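Local coordinates for protein beta-d-glucoside glucohydrolase (Hypocrea jecorina, PDB 3ZZ1) that probably hydrolyses terminal, non-reducing beta-D-glucosyl residues to release beta-D-glucose, acting as a secreted family 3 beta-glucosidase in cellulose degradation, at residues Pro176-Leu181 against Asp215-Gln220; Leu117-Gln122 against Glu183-Pro188; Asp27-Val32 against Ala270-Val275; Thr242-Ala247 against Ser277-Thr282; Leu465-Ala470 against Leu488-Ala493. All coordinates share one frame; numbering follows the deposited sequence.

In the fold
Contacts 1 and 2 share helix 178-194 and touch through its first turns, yet contact 2 is fully buried, its centre about 11 Å from that of the chain, whereas contact 1 is partly buried and brings charged and hydroxyl groups together. Contacts 3 and 4 form a second pair at the periphery, joined because helix 269-276 runs directly into 277-282; contact 3 is buried helix packing, while contact 4 runs out to exposed Gln279. Contact 5 stands alone, its centre about 60 Å from that of contact 3, on the other side of the chain's centre and in the alpha/beta family 3 C-terminal domain. Aliphatic packing recurs in all five, but bridging waters appear in contact 5, where its glutamines lie towards solvent.

Contact 1. Residues Pro176-Leu181 against Asp215-Gln220; sequences PDDRTL and DQYTLQ
Asp178 and Tyr217 approach at roughly a right angle, with carboxylate and phenol planes turned 54° apart, so the acid meets the phenol obliquely. Asp178 OD1 comes within 2.7 Å of Tyr217 OH. The phenol oxygen also has hydrogen-bonding partners in Gln684 and His182, and the other carboxylate oxygen of Asp178 is bonded to Trp679 NE1, which leaves the two polar ends set in one local network. Leu181 takes a different line: it runs past Tyr217 in the opposite sense and brings CD2 to the ring's edge, in its plane, 4.0 Å from Tyr217 CE2. The same methyl also meets Thr218, whose CG2 is 4.0 Å from Leu181 CD2, the two side chains crossing almost perpendicularly. With Tyr217 CG anti to the backbone N (chi1 180°), the phenol is carried out from its helix to meet both partners. Just before the first helix Asp177 serves as N-cap, its OD2 accepting from Thr180 N at 3.0 Å from above the carboxylate plane, while OD1 takes the Thr180 hydroxyl. The contact thus joins the opening turns of helices 178-194 and 216-226, successive helices of the N-terminal domain with strand 199-202 between them in the chain; Thr218 also packs on Val207 of strand 206-207.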
# COMPACT_ATOMS: atom_id res chain seq x y z
N PRO A 176 -6.73 16.15 -12.46
CA PRO A 176 -5.97 17.13 -11.68
C PRO A 176 -5.10 18.01 -12.57
O PRO A 176 -4.86 17.67 -13.73
CB PRO A 176 -5.07 16.25 -10.81
CG PRO A 176 -4.85 15.04 -11.63
CD PRO A 176 -6.16 14.80 -12.35
N ASP A 177 -4.64 19.13 -12.01
CA ASP A 177 -3.61 19.95 -12.66
C ASP A 177 -2.30 19.16 -12.78
O ASP A 177 -2.12 18.13 -12.12
CB ASP A 177 -3.38 21.25 -11.88
CG ASP A 177 -2.86 21.01 -10.47
OD1 ASP A 177 -3.67 20.75 -9.56
OD2 ASP A 177 -1.63 21.05 -10.26
N ASP A 178 -1.40 19.66 -13.63
CA ASP A 178 -0.15 18.97 -13.92
C ASP A 178 0.73 18.76 -12.68
O ASP A 178 1.24 17.65 -12.47
CB ASP A 178 0.64 19.71 -15.00
CG ASP A 178 1.92 19.01 -15.38
OD1 ASP A 178 1.86 17.98 -16.09
OD2 ASP A 178 3.00 19.48 -14.96
N ARG A 179 0.90 19.80 -11.87
CA ARG A 179 1.74 19.69 -10.68
C ARG A 179 1.23 18.62 -9.71
O ARG A 179 2.02 17.85 -9.18
CB ARG A 179 1.92 21.04 -9.96
CG ARG A 179 2.95 20.98 -8.84
CD ARG A 179 3.15 22.32 -8.15
NE ARG A 179 3.88 22.15 -6.89
CZ ARG A 179 3.82 22.98 -5.86
NH1 ARG A 179 3.07 24.08 -5.91
NH2 ARG A 179 4.52 22.72 -4.76
N THR A 180 -0.09 18.58 -9.51
CA THR A 180 -0.72 17.58 -8.66
C THR A 180 -0.48 16.17 -9.19
O THR A 180 -0.14 15.26 -8.42
CB THR A 180 -2.24 17.83 -8.51
OG1 THR A 180 -2.46 19.13 -7.94
CG2 THR A 180 -2.89 16.79 -7.60
N LEU A 181 -0.66 15.99 -10.49
CA LEU A 181 -0.43 14.70 -11.13
C LEU A 181 0.98 14.19 -10.84
O LEU A 181 1.15 13.03 -10.47
CB LEU A 181 -0.68 14.78 -12.65
CG LEU A 181 -0.32 13.54 -13.49
CD1 LEU A 181 -1.15 12.33 -13.10
CD2 LEU A 181 -0.46 13.82 -14.98
N ASP A 215 -3.36 6.76 -22.81
CA ASP A 215 -2.95 8.14 -22.56
C ASP A 215 -1.47 8.31 -22.88
O ASP A 215 -0.61 7.93 -22.10
CB ASP A 215 -3.25 8.48 -21.10
CG ASP A 215 -3.11 9.96 -20.79
OD1 ASP A 215 -2.53 10.72 -21.58
OD2 ASP A 215 -3.60 10.36 -19.71
N GLN A 216 -1.20 8.92 -24.04
CA GLN A 216 0.17 9.13 -24.50
C GLN A 216 0.99 9.96 -23.51
O GLN A 216 2.15 9.63 -23.22
CB GLN A 216 0.19 9.76 -25.89
CG GLN A 216 1.56 9.74 -26.57
CD GLN A 216 1.52 10.30 -27.97
OE1 GLN A 216 2.19 11.29 -28.27
NE2 GLN A 216 0.74 9.68 -28.84
N TYR A 217 0.40 11.02 -22.97
CA TYR A 217 1.11 11.87 -22.01
C TYR A 217 1.60 11.09 -20.77
O TYR A 217 2.80 11.08 -20.48
CB TYR A 217 0.31 13.12 -21.60
CG TYR A 217 1.05 13.99 -20.60
CD1 TYR A 217 2.18 14.72 -20.99
CD2 TYR A 217 0.65 14.06 -19.27
CE1 TYR A 217 2.88 15.50 -20.08
CE2 TYR A 217 1.34 14.84 -18.35
CZ TYR A 217 2.46 15.56 -18.76
OH TYR A 217 3.15 16.34 -17.85
N THR A 218 0.69 10.43 -20.06
CA THR A 218 1.07 9.74 -18.82
C THR A 218 1.92 8.49 -19.06
O THR A 218 2.90 8.25 -18.34
CB THR A 218 -0.16 9.38 -17.94
OG1 THR A 218 -1.09 8.61 -18.70
CG2 THR A 218 -0.85 10.64 -17.43
N LEU A 219 1.57 7.71 -20.08
CA LEU A 219 2.30 6.47 -20.40
C LEU A 219 3.66 6.73 -21.05
O LEU A 219 4.67 6.20 -20.60
CB LEU A 219 1.47 5.55 -21.31
CG LEU A 219 0.16 4.94 -20.78
CD1 LEU A 219 -0.49 4.10 -21.88
CD2 LEU A 219 0.37 4.11 -19.52
N GLN A 220 3.68 7.54 -22.10
CA GLN A 220 4.92 7.75 -22.85
C GLN A 220 5.76 8.87 -22.26
O GLN A 220 6.91 8.64 -21.90
CB GLN A 220 4.63 8.00 -24.34
CG GLN A 220 5.88 8.05 -25.22
CD GLN A 220 6.65 6.73 -25.22
OE1 GLN A 220 6.10 5.67 -25.53
NE2 GLN A 220 7.92 6.79 -24.87

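Contact 2. Residues Leu117-Gln122 against Glu183-Pro188; sequences LGKTPQ and ELYTWP
Leu117 and Lys119 meet Leu184 and Tyr185 inside the N-terminal, TIM-barrel-type domain, where the loop between strand 108-109 and helix 134-150 packs on helix 178-194. The interaction is mainly apolar. Leu117 crosses Leu184 at about a right angle, and one methyl branch does the touching: Leu117 CD2 lies 3.6 Å from Leu184 CD1. Nearer the backbone, Leu117 CB approaches Tyr185 CD1 at 4.1 Å, so a single leucine spans two consecutive residues of the helix. Thr137 of helix 134-150 also touches Leu117, and Pro134 of that helix touches Leu184.

A second kind of contact sets aliphatic carbon against a hydroxyl. Lys119 passes across the end of Tyr185, its CD 3.3 Å from Tyr185 OH. Beyond CG the lysine chain is fully extended, which takes the ammonium group past the phenol to salt bridges with Asp549 and Glu553; the methylenes, not the charge, are what Tyr185 meets.

Polar bonds shape the loop itself. Glu164 receives three consecutive backbone N-H groups, those of Leu117, Gly118 and Lys119, using both carboxylate oxygens, and its side chain also lies against Tyr185. Gly118 makes the turn at a positive phi of 114°. On the helix side the phenol is backed by its own neighbour in sequence: Leu184 CG sits 3.9 Å above the plane of the Tyr185 ring, over its centre.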
# COMPACT_ATOMS: atom_id res chain seq x y z
N LEU A 117 -3.41 6.22 -4.15
CA LEU A 117 -2.66 6.68 -3.00
C LEU A 117 -3.60 6.70 -1.80
O LEU A 117 -3.23 6.24 -0.71
CB LEU A 117 -2.05 8.06 -3.26
CG LEU A 117 -1.11 8.65 -2.21
CD1 LEU A 117 0.05 7.71 -1.86
CD2 LEU A 117 -0.58 10.00 -2.70
N GLY A 118 -4.81 7.22 -2.00
CA GLY A 118 -5.86 7.13 -1.00
C GLY A 118 -6.29 8.46 -0.41
O GLY A 118 -6.32 8.62 0.81
N LYS A 119 -6.65 9.41 -1.27
CA LYS A 119 -7.07 10.74 -0.83
C LYS A 119 -8.41 10.77 -0.07
O LYS A 119 -8.67 11.69 0.71
CB LYS A 119 -7.13 11.70 -2.02
CG LYS A 119 -8.24 11.40 -3.01
CD LYS A 119 -8.32 12.45 -4.08
CE LYS A 119 -9.57 12.30 -4.92
NZ LYS A 119 -9.57 13.32 -5.99
N THR A 120 -9.25 9.77 -0.32
CA THR A 120 -10.58 9.69 0.27
C THR A 120 -10.66 8.46 1.18
O THR A 120 -10.47 7.34 0.71
CB THR A 120 -11.66 9.56 -0.83
OG1 THR A 120 -11.41 10.53 -1.86
CG2 THR A 120 -13.06 9.76 -0.25
N PRO A 121 -10.96 8.67 2.47
CA PRO A 121 -11.03 7.55 3.42
C PRO A 121 -12.01 6.44 3.01
O PRO A 121 -11.78 5.28 3.33
CB PRO A 121 -11.45 8.21 4.74
CG PRO A 121 -11.97 9.57 4.36
CD PRO A 121 -11.19 9.96 3.15
N GLN A 122 -13.08 6.81 2.30
CA GLN A 122 -14.08 5.84 1.84
C GLN A 122 -13.60 4.94 0.70
O GLN A 122 -14.24 3.93 0.41
CB GLN A 122 -15.40 6.53 1.44
CG GLN A 122 -16.20 7.12 2.60
CD GLN A 122 -15.82 8.56 2.91
OE1 GLN A 122 -14.75 9.04 2.52
NE2 GLN A 122 -16.70 9.27 3.61
N GLU A 183 3.55 15.62 -8.62
CA GLU A 183 4.16 15.82 -7.31
C GLU A 183 3.52 14.98 -6.19
O GLU A 183 4.16 14.70 -5.18
CB GLU A 183 4.13 17.30 -6.95
CG GLU A 183 4.97 17.69 -5.75
CD GLU A 183 5.08 19.19 -5.59
OE1 GLU A 183 5.31 19.89 -6.61
OE2 GLU A 183 4.92 19.67 -4.45
N LEU A 184 2.27 14.60 -6.39
CA LEU A 184 1.55 13.80 -5.40
C LEU A 184 1.36 12.36 -5.88
O LEU A 184 1.88 11.43 -5.27
CB LEU A 184 0.19 14.45 -5.06
CG LEU A 184 -0.69 13.81 -3.97
CD1 LEU A 184 0.06 13.59 -2.67
CD2 LEU A 184 -1.92 14.65 -3.72
N TYR A 185 0.64 12.19 -6.98
CA TYR A 185 0.23 10.86 -7.42
C TYR A 185 1.30 10.05 -8.15
O TYR A 185 1.42 8.85 -7.92
CB TYR A 185 -1.09 10.93 -8.19
CG TYR A 185 -2.19 11.48 -7.31
CD1 TYR A 185 -2.79 10.68 -6.34
CD2 TYR A 185 -2.59 12.81 -7.40
CE1 TYR A 185 -3.78 11.18 -5.51
CE2 TYR A 185 -3.58 13.32 -6.58
CZ TYR A 185 -4.17 12.50 -5.63
OH TYR A 185 -5.14 12.98 -4.80
N THR A 186 2.07 10.70 -9.02
CA THR A 186 3.12 10.00 -9.78
C THR A 186 4.34 9.71 -8.90
O THR A 186 5.02 8.71 -9.10
CB THR A 186 3.54 10.78 -11.05
OG1 THR A 186 2.39 11.08 -11.84
CG2 THR A 186 4.49 9.96 -11.90
N TRP A 187 4.59 10.58 -7.92
CA TRP A 187 5.72 10.46 -7.00
C TRP A 187 6.09 9.01 -6.59
O TRP A 187 7.24 8.60 -6.76
CB TRP A 187 5.51 11.34 -5.76
CG TRP A 187 6.61 11.26 -4.72
CD1 TRP A 187 6.91 10.19 -3.91
CD2 TRP A 187 7.53 12.30 -4.36
NE1 TRP A 187 7.97 10.49 -3.09
CE2 TRP A 187 8.37 11.78 -3.34
CE3 TRP A 187 7.74 13.61 -4.80
CZ2 TRP A 187 9.40 12.53 -2.75
CZ3 TRP A 187 8.76 14.36 -4.21
CH2 TRP A 187 9.58 13.81 -3.20
N PRO A 188 5.12 8.24 -6.04
CA PRO A 188 5.47 6.88 -5.59
C PRO A 188 5.78 5.90 -6.72
O PRO A 188 6.47 4.90 -6.49
CB PRO A 188 4.22 6.43 -4.82
CG PRO A 188 3.12 7.27 -5.35
CD PRO A 188 3.75 8.60 -5.63

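Contact 3. Residues Asp27-Val32 against Ala270-Val275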
# COMPACT_ATOMS: atom_id res chain seq x y z
N ASP A 27 5.62 -14.18 -33.35
CA ASP A 27 6.36 -14.30 -32.10
C ASP A 27 6.08 -13.09 -31.21
O ASP A 27 5.68 -13.23 -30.06
CB ASP A 27 7.86 -14.37 -32.36
CG ASP A 27 8.29 -15.69 -32.97
OD1 ASP A 27 7.78 -16.75 -32.55
OD2 ASP A 27 9.18 -15.66 -33.85
N LYS A 28 6.27 -11.90 -31.79
CA LYS A 28 6.17 -10.63 -31.08
C LYS A 28 4.76 -10.33 -30.61
O LYS A 28 4.55 -9.85 -29.49
CB LYS A 28 6.68 -9.49 -31.97
CG LYS A 28 8.18 -9.56 -32.26
CD LYS A 28 8.55 -8.74 -33.49
CE LYS A 28 9.98 -8.98 -33.90
NZ LYS A 28 10.42 -8.04 -34.96
N VAL A 29 3.78 -10.63 -31.46
CA VAL A 29 2.37 -10.43 -31.15
C VAL A 29 1.93 -11.37 -30.01
O VAL A 29 1.14 -10.98 -29.16
CB VAL A 29 1.47 -10.58 -32.41
CG1 VAL A 29 -0.00 -10.69 -32.03
CG2 VAL A 29 1.68 -9.40 -33.35
N GLY A 30 2.48 -12.58 -30.00
CA GLY A 30 2.20 -13.55 -28.94
C GLY A 30 2.76 -13.14 -27.59
O GLY A 30 2.17 -13.45 -26.55
N ILE A 31 3.89 -12.44 -27.61
CA ILE A 31 4.54 -11.95 -26.39
C ILE A 31 3.76 -10.81 -25.72
O ILE A 31 3.71 -10.73 -24.49
CB ILE A 31 6.02 -11.54 -26.67
CG1 ILE A 31 6.86 -12.78 -27.03
CG2 ILE A 31 6.65 -10.81 -25.47
CD1 ILE A 31 8.30 -12.49 -27.44
N VAL A 32 3.15 -9.95 -26.53
CA VAL A 32 2.46 -8.77 -26.02
C VAL A 32 0.95 -8.96 -25.82
O VAL A 32 0.30 -8.11 -25.21
CB VAL A 32 2.70 -7.53 -26.93
CG1 VAL A 32 4.19 -7.35 -27.21
CG2 VAL A 32 1.93 -7.64 -28.24
N ALA A 270 -5.89 -8.84 -34.17
CA ALA A 270 -6.17 -7.44 -34.47
C ALA A 270 -4.90 -6.58 -34.47
O ALA A 270 -4.78 -5.66 -35.28
CB ALA A 270 -7.21 -6.88 -33.53
N LEU A 271 -3.96 -6.89 -33.58
CA LEU A 271 -2.66 -6.21 -33.57
C LEU A 271 -1.84 -6.59 -34.81
O LEU A 271 -1.25 -5.73 -35.46
CB LEU A 271 -1.86 -6.49 -32.29
CG LEU A 271 -0.51 -5.77 -32.17
CD1 LEU A 271 -0.65 -4.25 -32.19
CD2 LEU A 271 0.23 -6.21 -30.91
N THR A 272 -1.82 -7.89 -35.12
CA THR A 272 -1.23 -8.37 -36.37
C THR A 272 -1.80 -7.59 -37.56
O THR A 272 -1.04 -7.11 -38.41
CB THR A 272 -1.43 -9.90 -36.54
OG1 THR A 272 -0.67 -10.59 -35.54
CG2 THR A 272 -0.98 -10.38 -37.93
N ASN A 273 -3.12 -7.44 -37.59
CA ASN A 273 -3.81 -6.68 -38.64
C ASN A 273 -3.46 -5.20 -38.66
O ASN A 273 -3.32 -4.61 -39.74
CB ASN A 273 -5.33 -6.87 -38.54
CG ASN A 273 -5.77 -8.28 -38.90
OD1 ASN A 273 -5.02 -9.06 -39.50
ND2 ASN A 273 -7.00 -8.63 -38.52
N ALA A 274 -3.31 -4.60 -37.48
CA ALA A 274 -2.96 -3.18 -37.36
C ALA A 274 -1.53 -2.88 -37.81
O ALA A 274 -1.26 -1.80 -38.35
CB ALA A 274 -3.19 -2.69 -35.93
N VAL A 275 -0.62 -3.83 -37.61
CA VAL A 275 0.76 -3.71 -38.08
C VAL A 275 0.82 -3.87 -39.61
O VAL A 275 1.47 -3.09 -40.30
CB VAL A 275 1.70 -4.71 -37.37
CG1 VAL A 275 3.10 -4.69 -37.97
CG2 VAL A 275 1.79 -4.39 -35.87
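Val29 points from helix 25-32 at Thr272 of helix 269-276, and all three of its side-chain carbons meet the same hydroxyl oxygen. At the root, Val29 CB is 3.8 Å from Thr272 OG1. One branch, CG1, comes to 3.6 Å of that oxygen, and the other comes closer, with Val29 CG2 and Thr272 OG1 3.4 Å apart. The hydroxyl therefore sits at the fork of the valine, the two side chains crossing at about a right angle. Thr272 presents oxygen rather than methyl because OG1 lies beside the backbone N (chi1 -67°), while CG2 takes the position anti to it. From Val29 CG2 the packing continues, more loosely, to Leu271 CD2 at 4.3 Å.

One turn along, Val32 repeats the approach with a tighter fit. Its side chain crosses that of Leu271 at about a right angle, and Val32 CG2 reaches Leu271 CD2 at 3.5 Å, closer than carbons usually pack. Leu271 CD2 is thus shared by Val29 and Val32, residues three apart on one face of their helix.

This is a helix-helix crossing, in which helix 269-276 belongs to the TIM-barrel-type family 3 N-terminal domain. The two segments run 10.1 Å apart at closest approach, with directions 132° from each other, so they meet over few residues. Helix 282-298 backs the crossing: Met288 and Ile292 touch Val32, Thr282 packs on Val275, and Asp286 makes a salt bridge with Lys28, tying helix 25-32 to the helix that follows 269-276.

Contact 4. Residues Thr242-Ala247 against Ser277-Thr282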
# COMPACT_ATOMS: atom_id res chain seq x y z
N THR A 242 -8.85 0.52 -27.29
CA THR A 242 -8.54 0.50 -28.72
C THR A 242 -7.39 -0.44 -29.07
O THR A 242 -6.54 -0.74 -28.23
CB THR A 242 -8.15 1.89 -29.27
OG1 THR A 242 -6.97 2.35 -28.58
CG2 THR A 242 -9.29 2.90 -29.12
N THR A 243 -7.35 -0.87 -30.33
CA THR A 243 -6.21 -1.60 -30.87
C THR A 243 -5.03 -0.66 -31.11
O THR A 243 -3.95 -0.85 -30.55
CB THR A 243 -6.59 -2.33 -32.18
OG1 THR A 243 -7.60 -3.30 -31.90
CG2 THR A 243 -5.37 -3.02 -32.80
N VAL A 244 -5.26 0.36 -31.93
CA VAL A 244 -4.21 1.22 -32.47
C VAL A 244 -3.72 2.32 -31.51
O VAL A 244 -2.51 2.44 -31.30
CB VAL A 244 -4.63 1.82 -33.83
CG1 VAL A 244 -3.63 2.85 -34.32
CG2 VAL A 244 -4.80 0.71 -34.87
N GLN A 245 -4.63 3.11 -30.96
CA GLN A 245 -4.25 4.22 -30.07
C GLN A 245 -3.50 3.75 -28.82
O GLN A 245 -2.50 4.36 -28.42
CB GLN A 245 -5.46 5.08 -29.67
CG GLN A 245 -5.05 6.36 -28.92
CD GLN A 245 -6.22 7.16 -28.37
OE1 GLN A 245 -7.19 7.45 -29.08
NE2 GLN A 245 -6.13 7.53 -27.09
N SER A 246 -3.98 2.66 -28.20
CA SER A 246 -3.33 2.11 -27.01
C SER A 246 -1.88 1.74 -27.34
O SER A 246 -0.94 2.20 -26.66
CB SER A 246 -4.11 0.91 -26.46
OG SER A 246 -4.06 -0.21 -27.33
N ALA A 247 -1.69 0.96 -28.40
CA ALA A 247 -0.36 0.61 -28.90
C ALA A 247 0.54 1.84 -29.10
O ALA A 247 1.65 1.90 -28.56
CB ALA A 247 -0.48 -0.19 -30.20
N SER A 277 -1.59 -3.39 -41.76
CA SER A 277 -2.31 -2.28 -42.39
C SER A 277 -1.65 -0.95 -42.07
O SER A 277 -2.22 0.12 -42.34
CB SER A 277 -3.78 -2.26 -41.93
OG SER A 277 -4.46 -3.42 -42.38
N ASN A 278 -0.45 -1.01 -41.49
CA ASN A 278 0.37 0.17 -41.20
C ASN A 278 -0.25 1.19 -40.24
O ASN A 278 0.07 2.38 -40.29
CB ASN A 278 0.81 0.85 -42.51
CG ASN A 278 1.43 -0.12 -43.50
OD1 ASN A 278 1.01 -0.20 -44.66
ND2 ASN A 278 2.43 -0.87 -43.05
N GLN A 279 -1.14 0.72 -39.36
CA GLN A 279 -1.74 1.58 -38.33
C GLN A 279 -0.88 1.66 -37.08
O GLN A 279 -0.87 2.69 -36.39
CB GLN A 279 -3.16 1.12 -38.00
CG GLN A 279 -4.16 1.33 -39.13
CD GLN A 279 -4.03 2.70 -39.76
OE1 GLN A 279 -3.49 2.85 -40.86
NE2 GLN A 279 -4.52 3.72 -39.07
N VAL A 280 -0.16 0.58 -36.79
CA VAL A 280 0.86 0.57 -35.74
C VAL A 280 2.20 0.20 -36.38
O VAL A 280 2.32 -0.88 -36.97
CB VAL A 280 0.52 -0.42 -34.60
CG1 VAL A 280 1.64 -0.46 -33.56
CG2 VAL A 280 -0.80 -0.05 -33.94
N PRO A 281 3.20 1.10 -36.27
CA PRO A 281 4.51 0.80 -36.82
C PRO A 281 5.15 -0.40 -36.13
O PRO A 281 4.92 -0.63 -34.93
CB PRO A 281 5.32 2.07 -36.54
CG PRO A 281 4.61 2.73 -35.40
CD PRO A 281 3.16 2.42 -35.62
N THR A 282 5.93 -1.18 -36.88
CA THR A 282 6.63 -2.33 -36.33
C THR A 282 7.58 -1.92 -35.20
O THR A 282 7.77 -2.67 -34.24
CB THR A 282 7.43 -3.07 -37.41
OG1 THR A 282 8.18 -2.11 -38.17
CG2 THR A 282 6.51 -3.83 -38.33
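Ser246 OG, in the turn that sets Val244 and Ala247 against Val280, donates to Thr242 O at 2.7 Å and is also bonded to Gln240 NE2. The first bond bends to 145° at the carbonyl, with the donor tilted 35° from the carbonyl plane. A second bond has the same direction, from Ser246 N to Thr242 OG1 at 3.0 Å, and Glu214 is a further partner of that hydroxyl. Two bonds from one serine to one threonine thereby close the turn.

Across the contact the meeting is mainly aliphatic. Val244 spreads its two methyls: CG2 lies 3.6 Å from Gln279 CB, while CG1 is 3.5 Å from the backbone carbonyl oxygen, Gln279 O. With Val280 it slides past in the opposite direction, Val244 CG1 and Val280 CG2 being 4.1 Å apart. Farther along the helix Ala247 offers its CB to both branches of Val280, the nearer being CG2 at 3.8 Å. Ala274, Asn248 and Trp267 border this patch, which runs from buried Val280 to exposed Gln279.

Pro281 takes the N-cap position of helix 282-298. What presents Gln279 and Val280 is the end of the preceding helix: Gln279 N is bonded to Ala274 O and Asn278 N to Val275 O, and Asn278, at a positive phi of 61°, is the C-prime residue of the Schellman motif that terminates helix 269-276 in this TIM-barrel-type domain.

Contact 5. Residues Leu465-Ala470 against Leu488-Ala493; sequences LVQAVA and LEQILA
Val466 and Ile491 belong to two helices of an alpha/beta domain built from beta-alpha-beta crossovers: helix 462-472 leads into strand 476-482, and helix 489-492 links that strand to its parallel neighbour 497-502. The inner half of the contact is purely aliphatic. Val466 crosses Ile491 at about a right angle, and its CG1 is 3.9 Å from Ile491 CG1. The second methyl has its own partner, Val466 CG2 standing 4.0 Å from Ile491 CD1, so the valine fork straddles the isoleucine chain.

Towards solvent, two glutamines replace the aliphatic pair. Gln467 is extended beyond CG, and Gln490 is bent at chi2 (-132°); the amide planes lie 34° apart, and one water links the two amides while another links Gln467 to the backbone carbonyl of Gln490. The latter water accepts from Gln467 NE2 at 2.7 Å and donates to Gln490 O, 2.8 Å away. The former donates in two directions, to Gln467 OE1 and to Gln490 OE1, each at 2.7 Å. Between the amides themselves, Gln467 NE2 and Gln490 OE1 are only 2.6 Å apart, but the angle is too poor for a hydrogen bond; the waters make the link. Gln467 uses both amide atoms for it, Gln490 its OE1 and its backbone O.

On their inner side both helices pack on the parallel strands. Val466 and Ile491 each touch Val478 of strand 476-482 and Val497 of strand 497-502, and Ile491 also reaches Ile435 of strand 430-437.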
# COMPACT_ATOMS: atom_id res chain seq x y z
N LEU A 465 -22.90 -1.39 19.91
CA LEU A 465 -22.32 -2.50 20.65
C LEU A 465 -21.39 -1.99 21.75
O LEU A 465 -21.44 -2.48 22.88
CB LEU A 465 -21.59 -3.48 19.71
CG LEU A 465 -21.01 -4.77 20.32
CD1 LEU A 465 -22.10 -5.66 20.94
CD2 LEU A 465 -20.25 -5.54 19.25
N VAL A 466 -20.55 -1.01 21.42
CA VAL A 466 -19.62 -0.42 22.39
C VAL A 466 -20.38 0.34 23.48
O VAL A 466 -20.04 0.25 24.66
CB VAL A 466 -18.56 0.49 21.69
CG1 VAL A 466 -17.67 1.19 22.71
CG2 VAL A 466 -17.69 -0.34 20.75
N GLN A 467 -21.42 1.07 23.07
CA GLN A 467 -22.30 1.79 24.00
C GLN A 467 -22.99 0.88 25.02
O GLN A 467 -23.13 1.24 26.19
CB GLN A 467 -23.35 2.60 23.24
CG GLN A 467 -22.79 3.81 22.50
CD GLN A 467 -23.78 4.42 21.52
OE1 GLN A 467 -24.74 3.77 21.11
NE2 GLN A 467 -23.54 5.67 21.15
N ALA A 468 -23.43 -0.30 24.57
CA ALA A 468 -24.09 -1.27 25.44
C ALA A 468 -23.11 -1.87 26.46
O ALA A 468 -23.44 -2.01 27.64
CB ALA A 468 -24.73 -2.36 24.63
N VAL A 469 -21.91 -2.22 25.99
CA VAL A 469 -20.86 -2.75 26.85
C VAL A 469 -20.43 -1.71 27.90
O VAL A 469 -20.17 -2.06 29.05
CB VAL A 469 -19.65 -3.28 26.01
CG1 VAL A 469 -18.46 -3.64 26.91
CG2 VAL A 469 -20.07 -4.48 25.19
N ALA A 470 -20.39 -0.43 27.49
CA ALA A 470 -20.06 0.67 28.41
C ALA A 470 -21.14 0.87 29.48
O ALA A 470 -20.85 1.33 30.58
CB ALA A 470 -19.80 1.96 27.64
N LEU A 488 -14.46 7.89 15.49
CA LEU A 488 -14.47 7.20 16.78
C LEU A 488 -15.09 8.04 17.90
O LEU A 488 -15.06 7.65 19.08
CB LEU A 488 -13.05 6.77 17.16
CG LEU A 488 -12.34 5.79 16.23
CD1 LEU A 488 -10.84 5.81 16.50
CD2 LEU A 488 -12.90 4.37 16.35
N GLU A 489 -15.68 9.18 17.53
CA GLU A 489 -16.19 10.17 18.49
C GLU A 489 -17.31 9.68 19.40
O GLU A 489 -17.38 10.09 20.56
CB GLU A 489 -16.61 11.44 17.76
CG GLU A 489 -15.47 12.12 17.04
CD GLU A 489 -14.34 12.48 17.97
OE1 GLU A 489 -14.58 13.19 18.97
OE2 GLU A 489 -13.19 12.06 17.70
N GLN A 490 -18.17 8.81 18.88
CA GLN A 490 -19.22 8.17 19.69
C GLN A 490 -18.62 7.24 20.74
O GLN A 490 -19.09 7.19 21.89
CB GLN A 490 -20.17 7.37 18.82
CG GLN A 490 -21.32 8.16 18.26
CD GLN A 490 -22.64 7.45 18.45
OE1 GLN A 490 -22.68 6.27 18.79
NE2 GLN A 490 -23.73 8.17 18.25
N ILE A 491 -17.60 6.50 20.34
CA ILE A 491 -16.92 5.57 21.22
C ILE A 491 -16.09 6.32 22.26
O ILE A 491 -16.07 5.95 23.44
CB ILE A 491 -16.07 4.56 20.40
CG1 ILE A 491 -17.00 3.56 19.70
CG2 ILE A 491 -15.04 3.85 21.26
CD1 ILE A 491 -16.36 2.80 18.57
N LEU A 492 -15.44 7.40 21.83
CA LEU A 492 -14.55 8.17 22.70
C LEU A 492 -15.29 9.01 23.74
O LEU A 492 -14.72 9.35 24.78
CB LEU A 492 -13.62 9.06 21.88
CG LEU A 492 -12.58 8.31 21.05
CD1 LEU A 492 -11.99 9.23 20.00
CD2 LEU A 492 -11.49 7.71 21.94
N ALA A 493 -16.55 9.32 23.46
CA ALA A 493 -17.39 10.10 24.36
C ALA A 493 -17.84 9.28 25.59
O ALA A 493 -18.30 9.85 26.58
CB ALA A 493 -18.60 10.64 23.61
O HOH W 1 -21.74 7.02 22.71
O HOH W 2 -24.77 4.64 18.51